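Long-range contacts in glucose-6-phosphate isomerase (Chlamydia trachomatis D/UW-3/CX, PDB 6OTU), which catalyses the reversible isomerization of glucose-6-phosphate to fructose-6-phosphate: residues Gly156-Glu161 / Phe182-Asn186; Ala192-Leu196 / Asn221-Phe225; Phe149-Gln154 / Val279-Phe283; Phe345-Leu349 / Leu472-Tyr476; Lys179-Phe183 / Val195-Ile199. The contacts are given in a common frame with arbitrary orientation. Residues are numbered along the deposited sequence.

Contact 1: residues Gly156-Glu161 / Phe182-Asn186; sequences GIGGSE and FFVSN. With G6Q (glucose-6-phosphate), chain E.
Gly156 N donates to Val184 O at 3.0 Å with an N-H...O angle of 160°, carrying the pairing of parallel strands 151-155 and 180-184 one step past the strand end in a SIS-type sugar isomerase domain. Beyond it the chain turns away into the substrate loop: Ile157 is extended, Gly158 sits at phi/psi 63/-131, and a tight turn follows, with Ser160 N bonded to Ile157 O at 3.0 Å and Glu161 N to Gly158 O at 2.9 Å. Gly159 N gives a hydrogen bond to O3 of glucose-6-phosphate at 2.9 Å, and Ser160 OG (chi1 m) one to its phosphate O1P at 2.7 Å. Side chains on Gly158 or Gly159 would clash with the sugar. Glu161, at the N-cap of helix 162-172, reaches back with chi1 t to Ser185 OG, which lies a weak 3.4 Å from Glu161 OE2; the main partner of this hydroxyl is Asn383 of the second subunit. Ser185 (chi1 p), just past the strand, lies beside the start of the loop, its CA 4.7 Å from that of Ile157. Packing is tight here: Ser185 CB lies 3.0 Å from Gly156 O, and Ile157 CD1 rests 3.6 Å from Ser185 O.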
# COMPACT_ATOMS: atom_id res chain seq x y z
N GLY A 156 3.67 -18.99 4.51
CA GLY A 156 4.92 -18.27 4.71
C GLY A 156 4.62 -16.80 4.84
O GLY A 156 3.54 -16.32 4.49
N ILE A 157 5.60 -16.07 5.36
CA ILE A 157 5.40 -14.66 5.69
C ILE A 157 6.64 -13.88 5.30
O ILE A 157 7.73 -14.45 5.12
CB ILE A 157 5.07 -14.49 7.20
CG1 ILE A 157 4.48 -13.10 7.52
CG2 ILE A 157 6.27 -14.85 8.05
CD1 ILE A 157 3.86 -13.00 8.94
N GLY A 158 6.47 -12.56 5.15
CA GLY A 158 7.62 -11.71 4.86
C GLY A 158 8.26 -12.05 3.53
O GLY A 158 7.58 -12.21 2.51
N GLY A 159 9.59 -12.21 3.53
CA GLY A 159 10.30 -12.60 2.31
C GLY A 159 9.83 -13.93 1.73
O GLY A 159 10.00 -14.16 0.53
N SER A 160 9.25 -14.80 2.55
CA SER A 160 8.73 -16.07 2.07
C SER A 160 7.38 -15.97 1.36
O SER A 160 6.93 -16.98 0.81
CB SER A 160 8.62 -17.09 3.22
OG SER A 160 9.90 -17.43 3.74
N GLU A 161 6.74 -14.79 1.36
CA GLU A 161 5.46 -14.62 0.67
C GLU A 161 5.46 -13.52 -0.38
O GLU A 161 4.99 -13.74 -1.50
CB GLU A 161 4.34 -14.33 1.68
CG GLU A 161 2.98 -14.09 1.01
CD GLU A 161 2.14 -13.01 1.68
OE1 GLU A 161 2.71 -12.11 2.33
OE2 GLU A 161 0.90 -13.06 1.54
N PHE A 182 -3.08 -19.71 -3.50
CA PHE A 182 -3.40 -18.94 -2.31
C PHE A 182 -2.14 -18.74 -1.48
O PHE A 182 -1.19 -19.53 -1.54
CB PHE A 182 -4.48 -19.64 -1.45
CG PHE A 182 -5.77 -19.87 -2.19
CD1 PHE A 182 -5.96 -21.03 -2.93
CD2 PHE A 182 -6.78 -18.92 -2.15
CE1 PHE A 182 -7.14 -21.23 -3.63
CE2 PHE A 182 -7.97 -19.12 -2.84
CZ PHE A 182 -8.15 -20.28 -3.57
N PHE A 183 -2.16 -17.67 -0.68
CA PHE A 183 -1.07 -17.38 0.25
C PHE A 183 -1.66 -17.22 1.64
O PHE A 183 -2.55 -16.39 1.84
CB PHE A 183 -0.30 -16.12 -0.15
CG PHE A 183 0.31 -16.21 -1.51
CD1 PHE A 183 -0.44 -15.90 -2.63
CD2 PHE A 183 1.63 -16.62 -1.66
CE1 PHE A 183 0.13 -16.00 -3.89
CE2 PHE A 183 2.20 -16.71 -2.93
CZ PHE A 183 1.45 -16.39 -4.04
N VAL A 184 -1.16 -18.01 2.58
CA VAL A 184 -1.52 -17.91 3.99
C VAL A 184 -0.28 -17.45 4.73
O VAL A 184 0.75 -18.15 4.75
CB VAL A 184 -2.05 -19.26 4.52
CG1 VAL A 184 -2.30 -19.21 6.03
CG2 VAL A 184 -3.32 -19.64 3.79
N SER A 185 -0.36 -16.27 5.35
CA SER A 185 0.84 -15.64 5.90
C SER A 185 0.63 -15.19 7.34
O SER A 185 1.41 -15.57 8.23
CB SER A 185 1.25 -14.46 5.01
OG SER A 185 0.14 -13.57 4.80
N ASN A 186 -0.41 -14.40 7.59
CA ASN A 186 -0.63 -13.80 8.90
C ASN A 186 -0.88 -14.87 9.97
O ASN A 186 -1.49 -15.91 9.71
CB ASN A 186 -1.85 -12.86 8.83
CG ASN A 186 -1.82 -11.75 9.90
OD1 ASN A 186 -1.24 -11.90 10.97
ND2 ASN A 186 -2.47 -10.63 9.58
C1 G6Q E . 13.46 -11.26 4.94
C2 G6Q E . 13.12 -11.12 6.42
C3 G6Q E . 11.74 -11.65 6.80
C4 G6Q E . 11.62 -13.17 6.73
C5 G6Q E . 10.35 -13.66 7.44
C6 G6Q E . 10.11 -15.14 7.24
O1 G6Q E . 14.56 -11.02 4.56
O2 G6Q E . 14.11 -11.76 7.23
O3 G6Q E . 10.75 -11.06 5.95
O4 G6Q E . 11.58 -13.61 5.37
O5 G6Q E . 10.45 -13.35 8.83
O6 G6Q E . 11.29 -15.85 7.70
P G6Q E . 11.42 -17.44 7.41
O1P G6Q E . 11.46 -17.61 5.90
O2P G6Q E . 12.73 -17.83 8.09
O3P G6Q E . 10.21 -18.10 8.04

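Contact 2: residues Ala192-Leu196 / Asn221-Phe225; sequences AAEVL and NEELF
Helices 189-196 and 216-231 run side by side here, the short segments Ala192-Leu196 and Asn221-Phe225 approaching to 11.2 Å between axes with their directions 36° apart (signed crossing -36°). Both are regular alpha-helix, and the closest CA pair is Ala192 with Asn221 at 6.8 Å. Ala192 comes first, its CB pointing at the other helix and lying 3.8 Å from both Asn221 OD1 and Leu224 CD1, and 4.0 Å from Phe225 CE1. Its backbone is tied across as well: one water accepts from Ala192 N at 2.7 Å and lies 2.7 Å from Asn221 OD1, bridging the two. Asn221 ND2 turns elsewhere, to the carbonyl of Asn186. A turn later Val195 (chi1 t) meets the edge of the Phe225 ring, CG1 to CZ 4.1 Å. Leu196, with chi1 m and chi2 t, then lays CD2 over one ring face, 4.1 Å from the Phe225 centroid and 20° off the ring normal, a CH-pi contact. Phe225 (chi1 -90°) leaves its own helix sideways and extends its ring into the space between the two, with Val153 and Ile155 of the sheet also against it. Leu196 and Leu224 additionally meet Leu413 and Cys415 of the second subunit. Two neighbouring helices packed on one face of a parallel sheet in this way belong to the alpha/beta/alpha sandwich of the SIS-type domain.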
# COMPACT_ATOMS: atom_id res chain seq x y z
N ALA A 192 -6.00 -18.08 7.44
CA ALA A 192 -6.12 -19.50 7.12
C ALA A 192 -7.56 -19.88 6.84
O ALA A 192 -7.84 -20.66 5.92
CB ALA A 192 -5.57 -20.36 8.26
N ALA A 193 -8.50 -19.33 7.60
CA ALA A 193 -9.89 -19.71 7.43
C ALA A 193 -10.43 -19.30 6.06
O ALA A 193 -11.14 -20.08 5.41
CB ALA A 193 -10.73 -19.10 8.56
N GLU A 194 -10.10 -18.08 5.60
CA GLU A 194 -10.59 -17.67 4.28
C GLU A 194 -10.10 -18.60 3.19
O GLU A 194 -10.83 -18.88 2.23
CB GLU A 194 -10.20 -16.21 3.97
CG GLU A 194 -8.69 -15.98 3.70
CD GLU A 194 -8.31 -14.52 3.40
OE1 GLU A 194 -9.22 -13.68 3.18
OE2 GLU A 194 -7.09 -14.23 3.40
N VAL A 195 -8.88 -19.13 3.33
CA VAL A 195 -8.35 -20.01 2.30
C VAL A 195 -8.98 -21.39 2.40
O VAL A 195 -9.41 -21.97 1.39
CB VAL A 195 -6.82 -20.06 2.39
CG1 VAL A 195 -6.26 -21.16 1.48
CG2 VAL A 195 -6.27 -18.68 2.04
N LEU A 196 -9.07 -21.94 3.62
CA LEU A 196 -9.68 -23.25 3.79
C LEU A 196 -11.13 -23.25 3.32
O LEU A 196 -11.62 -24.27 2.82
CB LEU A 196 -9.59 -23.67 5.26
CG LEU A 196 -8.21 -24.08 5.79
CD1 LEU A 196 -8.11 -23.88 7.29
CD2 LEU A 196 -7.91 -25.52 5.42
N ASN A 221 0.44 -21.82 11.13
CA ASN A 221 -0.45 -22.04 9.99
C ASN A 221 -0.34 -23.47 9.47
O ASN A 221 -1.37 -24.11 9.19
CB ASN A 221 -0.15 -21.01 8.90
CG ASN A 221 -0.84 -19.69 9.16
OD1 ASN A 221 -2.03 -19.66 9.47
ND2 ASN A 221 -0.10 -18.60 9.06
N GLU A 222 0.89 -23.99 9.34
CA GLU A 222 1.06 -25.38 8.93
C GLU A 222 0.29 -26.32 9.85
O GLU A 222 -0.39 -27.24 9.38
CB GLU A 222 2.54 -25.77 8.90
CG GLU A 222 2.74 -27.28 8.70
CD GLU A 222 4.21 -27.73 8.64
OE1 GLU A 222 5.13 -26.94 8.91
OE2 GLU A 222 4.42 -28.91 8.29
N GLU A 223 0.37 -26.09 11.17
CA GLU A 223 -0.36 -26.94 12.10
C GLU A 223 -1.86 -26.83 11.89
O GLU A 223 -2.57 -27.84 11.91
CB GLU A 223 0.03 -26.60 13.54
CG GLU A 223 -0.67 -27.44 14.61
CD GLU A 223 -0.40 -28.93 14.47
OE1 GLU A 223 0.66 -29.31 13.91
OE2 GLU A 223 -1.25 -29.73 14.94
N LEU A 224 -2.36 -25.61 11.62
CA LEU A 224 -3.78 -25.44 11.30
C LEU A 224 -4.18 -26.25 10.07
O LEU A 224 -5.28 -26.80 10.01
CB LEU A 224 -4.10 -23.96 11.07
CG LEU A 224 -4.70 -23.17 12.23
CD1 LEU A 224 -5.00 -21.77 11.76
CD2 LEU A 224 -5.94 -23.84 12.77
N PHE A 225 -3.31 -26.31 9.07
CA PHE A 225 -3.67 -27.05 7.86
C PHE A 225 -3.55 -28.55 8.08
O PHE A 225 -4.39 -29.32 7.59
CB PHE A 225 -2.81 -26.59 6.69
CG PHE A 225 -3.42 -25.44 5.91
CD1 PHE A 225 -3.50 -24.17 6.47
CD2 PHE A 225 -3.91 -25.64 4.63
CE1 PHE A 225 -4.07 -23.11 5.76
CE2 PHE A 225 -4.49 -24.58 3.92
CZ PHE A 225 -4.56 -23.31 4.49
O HOH W 1 -3.91 -17.81 9.17

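Contact 3: residues Phe149-Gln154 / Val279-Phe283; sequences FSTLVQ and VVLGF
This is a strand-on-helix packing contact in the core of an alpha/beta/alpha domain: strand 151-155 of the five-stranded parallel sheet lies against helix 275-285. The short axes of Thr151-Gln154 and Val279-Phe283 pass at 9.6 Å and run nearly antiparallel, 165° apart, with Leu152 and Val280 the closest CA pair at 7.1 Å. Alternate strand residues face the helix. Leu152 (chi1 t) is the central one, its CD2 3.6 Å from Val280 CG2, its CD1 4.3 Å from Val279 CG1 and its CB 3.6 Å from Phe283 CD2. Phe283, chi1 t and chi2 87°, slides its ring toward the start of the strand, where Phe149 O lies near the ring plane, 3.2 Å from Phe283 CZ; that carbonyl also accepts from Lys179 NZ. Phe149 CB is 3.9 Å from Phe283 CZ. Gln154, two residues past Leu152 and likewise directed at the helix, has OE1 3.4 Å from Val280 CB. A water donates to Gln154 OE1 at 2.7 Å and accepts from Val280 N at 2.9 Å. With no direct hydrogen bond between the segments, apolar packing holds strand to helix, and the buried side-chain amide of Gln154 is satisfied by the bridging water, by Ser160 O and, weakly, by Val276 O.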
# COMPACT_ATOMS: atom_id res chain seq x y z
N PHE A 149 -2.53 -32.13 -8.63
CA PHE A 149 -3.14 -31.07 -7.83
C PHE A 149 -3.61 -29.91 -8.70
O PHE A 149 -2.93 -29.51 -9.65
CB PHE A 149 -2.16 -30.53 -6.79
CG PHE A 149 -1.50 -31.59 -5.96
CD1 PHE A 149 -2.12 -32.10 -4.83
CD2 PHE A 149 -0.25 -32.08 -6.31
CE1 PHE A 149 -1.49 -33.07 -4.05
CE2 PHE A 149 0.37 -33.06 -5.54
CZ PHE A 149 -0.25 -33.55 -4.41
N SER A 150 -4.77 -29.37 -8.35
CA SER A 150 -5.31 -28.17 -8.98
C SER A 150 -5.01 -26.90 -8.18
O SER A 150 -5.16 -25.81 -8.72
CB SER A 150 -6.83 -28.32 -9.13
OG SER A 150 -7.41 -28.50 -7.85
N THR A 151 -4.56 -27.04 -6.94
CA THR A 151 -4.55 -25.96 -5.96
C THR A 151 -3.24 -25.97 -5.18
O THR A 151 -2.84 -27.01 -4.66
CB THR A 151 -5.73 -26.12 -5.00
OG1 THR A 151 -6.94 -26.15 -5.76
CG2 THR A 151 -5.78 -24.99 -3.98
N LEU A 152 -2.59 -24.81 -5.07
CA LEU A 152 -1.39 -24.67 -4.26
C LEU A 152 -1.60 -23.58 -3.22
O LEU A 152 -2.10 -22.49 -3.54
CB LEU A 152 -0.16 -24.35 -5.13
CG LEU A 152 1.20 -24.35 -4.41
CD1 LEU A 152 2.28 -24.87 -5.31
CD2 LEU A 152 1.59 -22.98 -3.86
N VAL A 153 -1.22 -23.86 -1.97
CA VAL A 153 -1.33 -22.92 -0.86
C VAL A 153 0.06 -22.67 -0.29
O VAL A 153 0.67 -23.58 0.29
CB VAL A 153 -2.27 -23.42 0.24
CG1 VAL A 153 -2.28 -22.44 1.41
CG2 VAL A 153 -3.68 -23.62 -0.31
N GLN A 154 0.57 -21.46 -0.45
CA GLN A 154 1.88 -21.12 0.10
C GLN A 154 1.69 -20.57 1.51
O GLN A 154 1.05 -19.54 1.69
CB GLN A 154 2.61 -20.11 -0.77
CG GLN A 154 3.99 -19.76 -0.26
CD GLN A 154 5.04 -19.71 -1.36
OE1 GLN A 154 5.01 -20.49 -2.32
NE2 GLN A 154 6.00 -18.79 -1.21
N VAL A 279 8.83 -23.02 -6.55
CA VAL A 279 7.77 -24.02 -6.41
C VAL A 279 6.42 -23.44 -6.85
O VAL A 279 5.74 -24.00 -7.72
CB VAL A 279 7.71 -24.56 -4.97
CG1 VAL A 279 6.49 -25.45 -4.81
CG2 VAL A 279 8.98 -25.32 -4.63
N VAL A 280 6.01 -22.32 -6.25
CA VAL A 280 4.68 -21.80 -6.57
C VAL A 280 4.61 -21.35 -8.02
O VAL A 280 3.64 -21.64 -8.72
CB VAL A 280 4.29 -20.67 -5.59
CG1 VAL A 280 5.26 -19.49 -5.67
CG2 VAL A 280 2.86 -20.22 -5.86
N LEU A 281 5.65 -20.66 -8.50
CA LEU A 281 5.66 -20.22 -9.89
C LEU A 281 5.69 -21.41 -10.83
O LEU A 281 4.94 -21.46 -11.81
CB LEU A 281 6.84 -19.29 -10.15
CG LEU A 281 6.87 -17.97 -9.36
CD1 LEU A 281 8.16 -17.21 -9.61
CD2 LEU A 281 5.67 -17.10 -9.68
N GLY A 282 6.57 -22.38 -10.55
CA GLY A 282 6.64 -23.56 -11.40
C GLY A 282 5.33 -24.33 -11.47
O GLY A 282 4.93 -24.79 -12.55
N PHE A 283 4.64 -24.47 -10.34
CA PHE A 283 3.36 -25.17 -10.33
C PHE A 283 2.29 -24.40 -11.10
O PHE A 283 1.53 -24.99 -11.88
CB PHE A 283 2.92 -25.42 -8.89
CG PHE A 283 1.57 -26.07 -8.75
CD1 PHE A 283 1.44 -27.45 -8.78
CD2 PHE A 283 0.43 -25.30 -8.57
CE1 PHE A 283 0.20 -28.06 -8.64
CE2 PHE A 283 -0.81 -25.90 -8.44
CZ PHE A 283 -0.93 -27.28 -8.47
O HOH W 2 7.13 -21.63 -3.64

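Contact 4: residues Phe345-Leu349 / Leu472-Tyr476; sequences FTAHL and LLAFY
Aromatic and aliphatic packing dominates between helices 345-357 and 466-487. Leu349 (chi1 m, chi2 t) sets CD1 squarely over one face of the Tyr476 ring, 3.7 Å from its centroid and only 8° off the normal, a close CH-pi contact, while its CD2 lies 3.4 Å from Tyr476 CG. Phe345 (chi1 t) reaches across from one turn earlier to the same ring: CZ stands 3.8 Å from Tyr476 CD2, with centroids 5.7 Å apart and planes inclined at 74°. That CZ also approaches the partner backbone, 3.9 Å from Leu472 O, and lies 4.3 Å from Leu472 CB. The segments are alpha-helical and run in broadly the same direction, 29° apart (signed crossing -29°), with axes 11.6 Å apart; Leu349 and Tyr476 have the closest CA atoms, 7.3 Å. They pack beside the mixed sheet of the larger SIS-type domain, Leu349 and Tyr476 both resting on Val335 of strand 332-337. Polar links are sparse. Tyr476 OH is hydrogen-bonded to Glu402, and one water donates to Leu473 O at 3.0 Å and sits a weak 3.3 Å from His348 NE2. His348 (chi1 t), whose own helix carries the probable proton donor Glu355 farther along, holds the same NE2 3.3 Å from Leu473 CD1.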
# COMPACT_ATOMS: atom_id res chain seq x y z
N PHE A 345 3.37 -5.60 -6.69
CA PHE A 345 4.81 -5.37 -6.81
C PHE A 345 5.30 -4.30 -5.83
O PHE A 345 6.39 -4.44 -5.26
CB PHE A 345 5.15 -4.97 -8.24
CG PHE A 345 6.61 -4.95 -8.54
CD1 PHE A 345 7.42 -6.04 -8.23
CD2 PHE A 345 7.19 -3.85 -9.17
CE1 PHE A 345 8.78 -6.04 -8.52
CE2 PHE A 345 8.55 -3.83 -9.48
CZ PHE A 345 9.35 -4.93 -9.15
N THR A 346 4.52 -3.23 -5.61
CA THR A 346 4.95 -2.16 -4.71
C THR A 346 5.05 -2.66 -3.26
O THR A 346 5.94 -2.23 -2.51
CB THR A 346 3.98 -0.98 -4.80
OG1 THR A 346 4.04 -0.41 -6.11
CG2 THR A 346 4.33 0.10 -3.79
N ALA A 347 4.15 -3.54 -2.84
CA ALA A 347 4.23 -4.08 -1.49
C ALA A 347 5.54 -4.83 -1.29
O ALA A 347 6.20 -4.68 -0.25
CB ALA A 347 3.04 -5.00 -1.21
N HIS A 348 5.96 -5.60 -2.30
CA HIS A 348 7.23 -6.31 -2.21
C HIS A 348 8.42 -5.35 -2.25
O HIS A 348 9.40 -5.54 -1.51
CB HIS A 348 7.37 -7.31 -3.34
CG HIS A 348 8.77 -7.79 -3.52
ND1 HIS A 348 9.44 -8.50 -2.55
CD2 HIS A 348 9.65 -7.62 -4.54
CE1 HIS A 348 10.67 -8.76 -2.96
NE2 HIS A 348 10.82 -8.24 -4.17
N LEU A 349 8.39 -4.36 -3.14
CA LEU A 349 9.47 -3.37 -3.17
C LEU A 349 9.59 -2.67 -1.83
O LEU A 349 10.70 -2.41 -1.34
CB LEU A 349 9.20 -2.35 -4.28
CG LEU A 349 9.16 -2.86 -5.71
CD1 LEU A 349 8.90 -1.73 -6.70
CD2 LEU A 349 10.48 -3.57 -6.01
N LEU A 472 12.65 -6.90 -13.91
CA LEU A 472 12.17 -5.85 -13.02
C LEU A 472 12.50 -6.16 -11.57
O LEU A 472 12.88 -5.27 -10.81
CB LEU A 472 10.66 -5.68 -13.18
CG LEU A 472 10.13 -4.55 -14.07
CD1 LEU A 472 8.63 -4.70 -14.21
CD2 LEU A 472 10.48 -3.19 -13.49
N LEU A 473 12.32 -7.42 -11.17
CA LEU A 473 12.70 -7.82 -9.82
C LEU A 473 14.17 -7.55 -9.57
O LEU A 473 14.53 -6.86 -8.62
CB LEU A 473 12.36 -9.29 -9.59
CG LEU A 473 12.70 -9.85 -8.22
CD1 LEU A 473 11.73 -9.30 -7.19
CD2 LEU A 473 12.60 -11.35 -8.26
N ALA A 474 15.05 -8.06 -10.46
CA ALA A 474 16.48 -7.90 -10.25
C ALA A 474 16.88 -6.43 -10.29
O ALA A 474 17.77 -5.99 -9.55
CB ALA A 474 17.28 -8.70 -11.29
N PHE A 475 16.21 -5.65 -11.15
CA PHE A 475 16.44 -4.22 -11.23
C PHE A 475 16.34 -3.55 -9.87
O PHE A 475 17.22 -2.78 -9.48
CB PHE A 475 15.43 -3.61 -12.18
CG PHE A 475 15.42 -2.13 -12.19
CD1 PHE A 475 16.42 -1.42 -12.84
CD2 PHE A 475 14.38 -1.43 -11.58
CE1 PHE A 475 16.40 -0.03 -12.87
CE2 PHE A 475 14.36 -0.04 -11.60
CZ PHE A 475 15.36 0.66 -12.26
N TYR A 476 15.26 -3.83 -9.14
CA TYR A 476 15.05 -3.18 -7.85
C TYR A 476 15.95 -3.77 -6.78
O TYR A 476 16.44 -3.04 -5.91
CB TYR A 476 13.57 -3.27 -7.45
CG TYR A 476 12.77 -2.10 -7.97
CD1 TYR A 476 12.86 -0.85 -7.35
CD2 TYR A 476 11.94 -2.21 -9.10
CE1 TYR A 476 12.15 0.24 -7.82
CE2 TYR A 476 11.23 -1.12 -9.58
CZ TYR A 476 11.34 0.10 -8.94
OH TYR A 476 10.63 1.21 -9.37
O HOH W 3 13.10 -6.66 -6.04

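Contact 5: residues Lys179-Phe183 / Val195-Ile199; sequences KRIFF and VLREI
Phe182 lays its ring over Glu198 and Ile199, in the turn that follows helix 189-196: CE1 is 3.5 Å from Ile199 CG2, CZ 4.1 Å from Glu198 CB, and at the root of the side chain CB meets Val195 CG1 at 3.8 Å. Chi1 is m, and the closest CA pair at this end is Phe182 with Val195, 6.8 Å. Two residues earlier on the same side of the extended strand, Arg180 (chi1 m, chi2 t, chi3 p) folds its guanidinium over so that NH1 donates to Glu198 O at 3.1 Å, with an angle of 167°. Its NH2 stays 4.4 Å from Glu198 OE1, too far for a salt bridge. The receiving turn is closed by Glu198 N to Val195 O at 2.9 Å, after which Ile199 becomes extended. Strand 180-184, an outer strand of the parallel sheet, thus sets Phe182 against the last turn of the helix that follows it and Arg180 against the loop beyond, as expected for the right-handed beta-alpha-beta crossovers of such alpha/beta folds.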
# COMPACT_ATOMS: atom_id res chain seq x y z
N LYS A 179 -4.47 -23.56 -12.42
CA LYS A 179 -4.17 -23.74 -11.01
C LYS A 179 -4.76 -22.61 -10.18
O LYS A 179 -4.77 -21.45 -10.60
CB LYS A 179 -2.66 -23.79 -10.78
CG LYS A 179 -1.95 -24.87 -11.58
CD LYS A 179 -2.69 -26.20 -11.46
CE LYS A 179 -1.94 -27.30 -12.22
NZ LYS A 179 -2.61 -28.63 -12.15
N ARG A 180 -5.25 -22.96 -9.00
CA ARG A 180 -5.70 -21.98 -8.03
C ARG A 180 -4.63 -21.84 -6.95
O ARG A 180 -4.14 -22.85 -6.41
CB ARG A 180 -7.03 -22.40 -7.42
CG ARG A 180 -8.04 -22.90 -8.44
CD ARG A 180 -9.24 -23.49 -7.71
NE ARG A 180 -10.08 -22.46 -7.09
CZ ARG A 180 -10.68 -22.58 -5.91
NH1 ARG A 180 -10.52 -23.69 -5.19
NH2 ARG A 180 -11.44 -21.60 -5.44
N ILE A 181 -4.27 -20.59 -6.64
CA ILE A 181 -3.07 -20.27 -5.86
C ILE A 181 -3.47 -19.35 -4.72
O ILE A 181 -4.11 -18.32 -4.95
CB ILE A 181 -1.98 -19.64 -6.74
CG1 ILE A 181 -1.73 -20.48 -8.00
CG2 ILE A 181 -0.68 -19.44 -5.96
CD1 ILE A 181 -1.11 -21.82 -7.73
N PHE A 182 -3.08 -19.71 -3.50
CA PHE A 182 -3.40 -18.94 -2.31
C PHE A 182 -2.14 -18.74 -1.48
O PHE A 182 -1.19 -19.53 -1.54
CB PHE A 182 -4.48 -19.64 -1.45
CG PHE A 182 -5.77 -19.87 -2.19
CD1 PHE A 182 -5.96 -21.03 -2.93
CD2 PHE A 182 -6.78 -18.92 -2.15
CE1 PHE A 182 -7.14 -21.23 -3.63
CE2 PHE A 182 -7.97 -19.12 -2.84
CZ PHE A 182 -8.15 -20.28 -3.57
N PHE A 183 -2.16 -17.67 -0.68
CA PHE A 183 -1.07 -17.38 0.25
C PHE A 183 -1.66 -17.22 1.64
O PHE A 183 -2.55 -16.39 1.84
CB PHE A 183 -0.30 -16.12 -0.15
CG PHE A 183 0.31 -16.21 -1.51
CD1 PHE A 183 -0.44 -15.90 -2.63
CD2 PHE A 183 1.63 -16.62 -1.66
CE1 PHE A 183 0.13 -16.00 -3.89
CE2 PHE A 183 2.20 -16.71 -2.93
CZ PHE A 183 1.45 -16.39 -4.04
N VAL A 195 -8.88 -19.13 3.33
CA VAL A 195 -8.35 -20.01 2.30
C VAL A 195 -8.98 -21.39 2.40
O VAL A 195 -9.41 -21.97 1.39
CB VAL A 195 -6.82 -20.06 2.39
CG1 VAL A 195 -6.26 -21.16 1.48
CG2 VAL A 195 -6.27 -18.68 2.04
N LEU A 196 -9.07 -21.94 3.62
CA LEU A 196 -9.68 -23.25 3.79
C LEU A 196 -11.13 -23.25 3.32
O LEU A 196 -11.62 -24.27 2.82
CB LEU A 196 -9.59 -23.67 5.26
CG LEU A 196 -8.21 -24.08 5.79
CD1 LEU A 196 -8.11 -23.88 7.29
CD2 LEU A 196 -7.91 -25.52 5.42
N ARG A 197 -11.82 -22.12 3.44
CA ARG A 197 -13.19 -22.04 2.97
C ARG A 197 -13.29 -22.32 1.47
O ARG A 197 -14.33 -22.78 1.00
CB ARG A 197 -13.77 -20.66 3.28
CG ARG A 197 -15.23 -20.48 2.92
CD ARG A 197 -15.58 -19.01 2.83
NE ARG A 197 -16.99 -18.76 3.13
CZ ARG A 197 -17.91 -18.46 2.22
NH1 ARG A 197 -17.56 -18.36 0.94
NH2 ARG A 197 -19.17 -18.24 2.58
N GLU A 198 -12.22 -22.10 0.72
CA GLU A 198 -12.29 -22.08 -0.73
C GLU A 198 -11.77 -23.34 -1.42
O GLU A 198 -12.11 -23.56 -2.59
CB GLU A 198 -11.51 -20.88 -1.28
CG GLU A 198 -12.03 -19.53 -0.77
CD GLU A 198 -13.46 -19.24 -1.20
OE1 GLU A 198 -13.85 -19.70 -2.31
OE2 GLU A 198 -14.20 -18.57 -0.44
N ILE A 199 -10.97 -24.18 -0.76
CA ILE A 199 -10.16 -25.18 -1.45
C ILE A 199 -10.66 -26.59 -1.19
O ILE A 199 -11.28 -26.89 -0.16
CB ILE A 199 -8.67 -25.06 -1.06
CG1 ILE A 199 -8.48 -25.45 0.41
CG2 ILE A 199 -8.16 -23.64 -1.30
CD1 ILE A 199 -7.08 -25.24 0.95

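How the contacts relate
Contacts 1, 2, 3 and 5 all belong to the parallel sheet of one domain and the helices and loops packed on it. Contacts 1 and 5 share Phe182 and Phe183 on strand 180-184; contacts 2 and 5 share Val195 and Leu196. Contact 3 supplies the adjoining strand, with Val184 N 2.8 Å from Gln154 O and Phe182 O 2.8 Å from Gln154 N. It packs against a helix across the sheet from contact 2, whose Phe225 CZ lies 3.9 Å from Val153 CG1. Asn221 ND2 ties contact 2 to contact 1 through Asn186 O, 3.1 Å away. Contact 1 alone touches glucose-6-phosphate. Contact 4, centred about 16 Å from contact 1, comes near from the other domain, the side chain of His348 being about 9 Å from bound glucose-6-phosphate.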